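Long-range contact in IclR family transcriptional regulator (Brucella abortus, PDB 5WHM), which probably represses transcription as an IclR-type regulator, binding DNA through a winged helix-turn-helix domain: residues L33-N45 and Y71-L83. Sequence-based numbering, arbitrary orientation.
Sequences LRCFTPTENTLGN and YLRQDALSGLYQL
Leu43 and Tyr81 form a single antiparallel, hydrogen-bonded bridge that lays the loop between helices 24-33 and 45-52 along the hairpin 72-74/81-83, the wing of a winged helix-turn-helix domain. Leu43 N donates to Tyr81 O at 3.1 Å and Tyr81 N to Leu43 O at 2.8 Å.

Phe36, flat and wholly apolar, packs between the loop and the wing's leucines. Its CB points toward the wing and lies 3.6 Å from Leu83 CG, the two side chains running antiparallel where they pass. With chi1 at -63°, CG lies beside the backbone N, anti to the carbonyl carbon, which sets the ring against the wing: CE1 meets Leu72 CD2 at 3.7 Å, and this methyl makes an off-centre CH-pi contact with the ring; CZ touches Tyr81 CB, and CE2 brings the ring edge to Tyr81 O. Leu43 CD1 covers one face from 3.8 Å above the centre. Branched Leu33 continues this apolar layer, its CD2 touching Leu72 and Leu83.

Gly44, the N-cap of helix 45-52, leaves room for Leu80 CD2 at 3.5 Å from its CA. Beyond it, the Asn45 amide offers both an acceptor and a donor: OD1 is hydrogen-bonded to Thr63 OG1 of helix 56-69, while Asn45 ND2, in the plane of the Tyr81 ring, gives Tyr81 OH a weak 3.1 Å hydrogen bond.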
loop_
_atom_site.group_PDB
_atom_site.type_symbol
_atom_site.label_atom_id
_atom_site.label_comp_id
_atom_site.label_asym_id
_atom_site.label_seq_id
_atom_site.Cartn_x
_atom_site.Cartn_y
_atom_site.Cartn_z
ATOM N N LEU C 33 -13.104 -5.910 0.374
ATOM C CA LEU C 33 -11.878 -5.268 0.858
ATOM C C LEU C 33 -11.964 -3.748 0.757
ATOM O O LEU C 33 -11.404 -3.042 1.603
ATOM C CB LEU C 33 -10.662 -5.761 0.076
ATOM C CG LEU C 33 -10.257 -7.210 0.343
ATOM C CD1 LEU C 33 -9.180 -7.630 -0.672
ATOM C CD2 LEU C 33 -9.766 -7.342 1.807
ATOM N N ARG C 34 -12.693 -3.225 -0.237
ATOM C CA ARG C 34 -12.834 -1.765 -0.348
ATOM C C ARG C 34 -13.702 -1.157 0.750
ATOM O O ARG C 34 -13.744 0.078 0.864
ATOM C CB ARG C 34 -13.430 -1.378 -1.699
ATOM C CG ARG C 34 -12.510 -1.541 -2.895
ATOM C CD ARG C 34 -13.161 -0.864 -4.120
ATOM N NE ARG C 34 -12.299 -0.862 -5.301
ATOM C CZ ARG C 34 -11.605 0.196 -5.731
ATOM N NH1 ARG C 34 -10.843 0.100 -6.829
ATOM N NH2 ARG C 34 -11.679 1.350 -5.074
ATOM N N CYS C 35 -14.421 -1.973 1.528
ATOM C CA CYS C 35 -15.228 -1.440 2.627
ATOM C C CYS C 35 -14.362 -0.868 3.732
ATOM O O CYS C 35 -14.838 -0.046 4.515
ATOM C CB CYS C 35 -16.105 -2.536 3.232
ATOM S SG CYS C 35 -17.474 -2.974 2.194
ATOM N N PHE C 36 -13.126 -1.349 3.846
ATOM C CA PHE C 36 -12.197 -0.905 4.878
ATOM C C PHE C 36 -11.489 0.351 4.398
ATOM O O PHE C 36 -11.006 0.412 3.258
ATOM C CB PHE C 36 -11.193 -2.014 5.211
ATOM C CG PHE C 36 -11.839 -3.255 5.795
ATOM C CD1 PHE C 36 -12.389 -4.211 4.965
ATOM C CD2 PHE C 36 -11.911 -3.449 7.176
ATOM C CE1 PHE C 36 -13.012 -5.352 5.486
ATOM C CE2 PHE C 36 -12.502 -4.593 7.710
ATOM C CZ PHE C 36 -13.058 -5.549 6.869
ATOM N N THR C 37 -11.503 1.381 5.228
ATOM C CA THR C 37 -10.880 2.623 4.802
ATOM C C THR C 37 -9.951 3.097 5.904
ATOM O O THR C 37 -9.944 2.495 6.985
ATOM C CB THR C 37 -11.938 3.712 4.499
ATOM O OG1 THR C 37 -12.400 4.249 5.738
ATOM C CG2 THR C 37 -13.115 3.176 3.695
ATOM N N PRO C 38 -9.188 4.188 5.698
ATOM C CA PRO C 38 -8.369 4.715 6.807
ATOM C C PRO C 38 -9.164 5.083 8.053
ATOM O O PRO C 38 -8.597 5.064 9.151
ATOM C CB PRO C 38 -7.677 5.949 6.192
ATOM C CG PRO C 38 -7.629 5.615 4.685
ATOM C CD PRO C 38 -8.935 4.917 4.433
ATOM N N THR C 39 -10.452 5.407 7.938
ATOM C CA THR C 39 -11.232 5.783 9.112
ATOM C C THR C 39 -12.317 4.765 9.471
ATOM O O THR C 39 -13.078 5.000 10.417
ATOM C CB THR C 39 -11.883 7.165 8.917
ATOM O OG1 THR C 39 -12.675 7.128 7.729
ATOM C CG2 THR C 39 -10.837 8.267 8.814
ATOM N N GLU C 40 -12.417 3.656 8.749
ATOM C CA GLU C 40 -13.328 2.553 9.078
ATOM C C GLU C 40 -12.476 1.292 9.108
ATOM O O GLU C 40 -12.320 0.615 8.090
ATOM C CB GLU C 40 -14.465 2.442 8.086
ATOM C CG GLU C 40 -15.564 3.467 8.354
ATOM C CD GLU C 40 -16.835 3.163 7.586
ATOM O OE1 GLU C 40 -16.870 3.489 6.380
ATOM O OE2 GLU C 40 -17.781 2.584 8.177
ATOM N N ASN C 41 -11.902 0.988 10.269
ATOM C CA ASN C 41 -10.837 -0.010 10.296
ATOM C C ASN C 41 -11.323 -1.397 10.680
ATOM O O ASN C 41 -10.591 -2.367 10.454
ATOM C CB ASN C 41 -9.735 0.394 11.286
ATOM C CG ASN C 41 -9.307 1.852 11.127
ATOM O OD1 ASN C 41 -8.566 2.196 10.198
ATOM N ND2 ASN C 41 -9.771 2.708 12.028
ATOM N N THR C 42 -12.515 -1.497 11.271
ATOM C CA THR C 42 -13.022 -2.709 11.913
ATOM C C THR C 42 -14.464 -2.890 11.473
ATOM O O THR C 42 -15.285 -1.998 11.690
ATOM C CB THR C 42 -12.943 -2.593 13.444
ATOM O OG1 THR C 42 -11.573 -2.437 13.842
ATOM C CG2 THR C 42 -13.499 -3.838 14.118
ATOM N N LEU C 43 -14.766 -4.028 10.846
ATOM C CA LEU C 43 -16.091 -4.296 10.318
ATOM C C LEU C 43 -16.446 -5.764 10.525
ATOM O O LEU C 43 -15.594 -6.648 10.393
ATOM C CB LEU C 43 -16.176 -3.963 8.822
ATOM C CG LEU C 43 -15.856 -2.532 8.395
ATOM C CD1 LEU C 43 -15.752 -2.454 6.890
ATOM C CD2 LEU C 43 -16.934 -1.599 8.918
ATOM N N GLY C 44 -17.727 -6.010 10.812
ATOM C CA GLY C 44 -18.274 -7.349 10.834
ATOM C C GLY C 44 -19.067 -7.670 9.561
ATOM O O GLY C 44 -19.287 -6.820 8.705
ATOM N N ASN C 45 -19.520 -8.929 9.471
ATOM C CA ASN C 45 -20.208 -9.389 8.265
ATOM C C ASN C 45 -21.452 -8.541 7.968
ATOM O O ASN C 45 -21.721 -8.222 6.808
ATOM C CB ASN C 45 -20.569 -10.888 8.393
ATOM C CG ASN C 45 -19.332 -11.840 8.183
ATOM O OD1 ASN C 45 -18.539 -11.663 7.260
ATOM N ND2 ASN C 45 -19.195 -12.845 9.045
ATOM N N TYR C 71 -5.417 -11.802 4.036
ATOM C CA TYR C 71 -5.785 -10.414 3.688
ATOM C C TYR C 71 -6.677 -9.757 4.725
ATOM O O TYR C 71 -6.740 -8.519 4.786
ATOM C CB TYR C 71 -6.519 -10.354 2.341
ATOM C CG TYR C 71 -5.680 -10.944 1.241
ATOM C CD1 TYR C 71 -4.486 -10.323 0.843
ATOM C CD2 TYR C 71 -6.079 -12.122 0.590
ATOM C CE1 TYR C 71 -3.690 -10.876 -0.148
ATOM C CE2 TYR C 71 -5.287 -12.679 -0.411
ATOM C CZ TYR C 71 -4.096 -12.040 -0.768
ATOM O OH TYR C 71 -3.303 -12.564 -1.768
ATOM N N LEU C 72 -7.448 -10.540 5.473
ATOM C CA LEU C 72 -8.159 -10.033 6.636
ATOM C C LEU C 72 -7.659 -10.778 7.854
ATOM O O LEU C 72 -7.205 -11.916 7.750
ATOM C CB LEU C 72 -9.684 -10.231 6.529
ATOM C CG LEU C 72 -10.428 -9.420 5.466
ATOM C CD1 LEU C 72 -11.917 -9.825 5.582
ATOM C CD2 LEU C 72 -10.270 -7.898 5.727
ATOM N N ARG C 73 -7.803 -10.167 9.025
ATOM C CA ARG C 73 -7.651 -10.896 10.270
ATOM C C ARG C 73 -8.954 -10.770 11.033
ATOM O O ARG C 73 -9.735 -9.849 10.792
ATOM C CB ARG C 73 -6.456 -10.404 11.105
ATOM C CG ARG C 73 -6.442 -8.905 11.391
ATOM C CD ARG C 73 -5.203 -8.561 12.236
ATOM N NE ARG C 73 -5.171 -7.150 12.589
ATOM C CZ ARG C 73 -4.388 -6.239 12.004
ATOM N NH1 ARG C 73 -3.532 -6.591 11.047
ATOM N NH2 ARG C 73 -4.448 -4.971 12.391
ATOM N N GLN C 74 -9.234 -11.735 11.901
ATOM C CA GLN C 74 -10.492 -11.752 12.639
ATOM C C GLN C 74 -10.184 -11.778 14.127
ATOM O O GLN C 74 -9.373 -12.597 14.580
ATOM C CB GLN C 74 -11.355 -12.966 12.254
ATOM C CG GLN C 74 -12.801 -12.892 12.751
ATOM C CD GLN C 74 -13.632 -14.116 12.328
ATOM O OE1 GLN C 74 -13.074 -15.137 11.921
ATOM N NE2 GLN C 74 -14.965 -14.010 12.416
ATOM N N ASP C 75 -10.845 -10.918 14.896
ATOM C CA ASP C 75 -10.686 -10.971 16.343
ATOM C C ASP C 75 -11.447 -12.177 16.888
ATOM O O ASP C 75 -12.636 -12.357 16.587
ATOM C CB ASP C 75 -11.182 -9.682 16.998
ATOM C CG ASP C 75 -11.035 -9.707 18.522
ATOM O OD1 ASP C 75 -11.708 -10.526 19.195
ATOM O OD2 ASP C 75 -10.220 -8.919 19.045
ATOM N N ALA C 76 -10.762 -12.990 17.712
ATOM C CA ALA C 76 -11.319 -14.271 18.158
ATOM C C ALA C 76 -12.519 -14.077 19.083
ATOM O O ALA C 76 -13.481 -14.853 19.029
ATOM C CB ALA C 76 -10.241 -15.111 18.856
ATOM N N LEU C 77 -12.490 -13.047 19.928
ATOM C CA LEU C 77 -13.626 -12.789 20.810
ATOM C C LEU C 77 -14.792 -12.145 20.059
ATOM O O LEU C 77 -15.918 -12.656 20.083
ATOM C CB LEU C 77 -13.184 -11.915 21.988
ATOM C CG LEU C 77 -12.575 -12.672 23.181
ATOM C CD1 LEU C 77 -13.405 -13.918 23.523
ATOM C CD2 LEU C 77 -11.108 -13.039 22.949
ATOM N N SER C 78 -14.530 -11.039 19.354
ATOM C CA SER C 78 -15.597 -10.233 18.764
ATOM C C SER C 78 -16.067 -10.725 17.393
ATOM O O SER C 78 -17.179 -10.388 16.977
ATOM C CB SER C 78 -15.131 -8.789 18.642
ATOM O OG SER C 78 -14.287 -8.652 17.504
ATOM N N GLY C 79 -15.258 -11.488 16.671
ATOM C CA GLY C 79 -15.625 -11.859 15.322
ATOM C C GLY C 79 -15.452 -10.768 14.278
ATOM O O GLY C 79 -15.738 -11.016 13.095
ATOM N N LEU C 80 -14.978 -9.582 14.661
ATOM C CA LEU C 80 -14.810 -8.480 13.709
ATOM C C LEU C 80 -13.521 -8.626 12.906
ATOM O O LEU C 80 -12.545 -9.234 13.364
ATOM C CB LEU C 80 -14.822 -7.142 14.463
ATOM C CG LEU C 80 -16.145 -6.947 15.210
ATOM C CD1 LEU C 80 -16.186 -5.653 16.027
ATOM C CD2 LEU C 80 -17.337 -7.015 14.227
ATOM N N TYR C 81 -13.515 -8.051 11.701
ATOM C CA TYR C 81 -12.396 -8.135 10.772
ATOM C C TYR C 81 -11.643 -6.809 10.654
ATOM O O TYR C 81 -12.214 -5.722 10.813
ATOM C CB TYR C 81 -12.845 -8.528 9.360
ATOM C CG TYR C 81 -13.697 -9.782 9.358
ATOM C CD1 TYR C 81 -13.111 -11.059 9.387
ATOM C CD2 TYR C 81 -15.073 -9.689 9.376
ATOM C CE1 TYR C 81 -13.920 -12.232 9.396
ATOM C CE2 TYR C 81 -15.879 -10.831 9.398
ATOM C CZ TYR C 81 -15.295 -12.089 9.410
ATOM O OH TYR C 81 -16.124 -13.194 9.449
ATOM N N GLN C 82 -10.359 -6.925 10.300
ATOM C CA GLN C 82 -9.522 -5.801 9.895
ATOM C C GLN C 82 -8.648 -6.263 8.747
ATOM O O GLN C 82 -8.368 -7.468 8.616
ATOM C CB GLN C 82 -8.628 -5.307 11.040
ATOM C CG GLN C 82 -9.336 -4.791 12.214
ATOM C CD GLN C 82 -8.374 -4.096 13.148
ATOM O OE1 GLN C 82 -7.432 -4.708 13.650
ATOM N NE2 GLN C 82 -8.591 -2.802 13.370
ATOM N N LEU C 83 -8.208 -5.309 7.923
ATOM C CA LEU C 83 -7.232 -5.623 6.877
ATOM C C LEU C 83 -5.962 -6.178 7.528
ATOM O O LEU C 83 -5.544 -5.719 8.594
ATOM C CB LEU C 83 -6.861 -4.367 6.060
ATOM C CG LEU C 83 -8.030 -3.786 5.225
ATOM C CD1 LEU C 83 -7.580 -2.452 4.595
ATOM C CD2 LEU C 83 -8.469 -4.783 4.152
HETATM O O HOH W 1 -8.714 -2.425 8.582
HETATM O O HOH W 2 -18.507 -10.488 11.577
#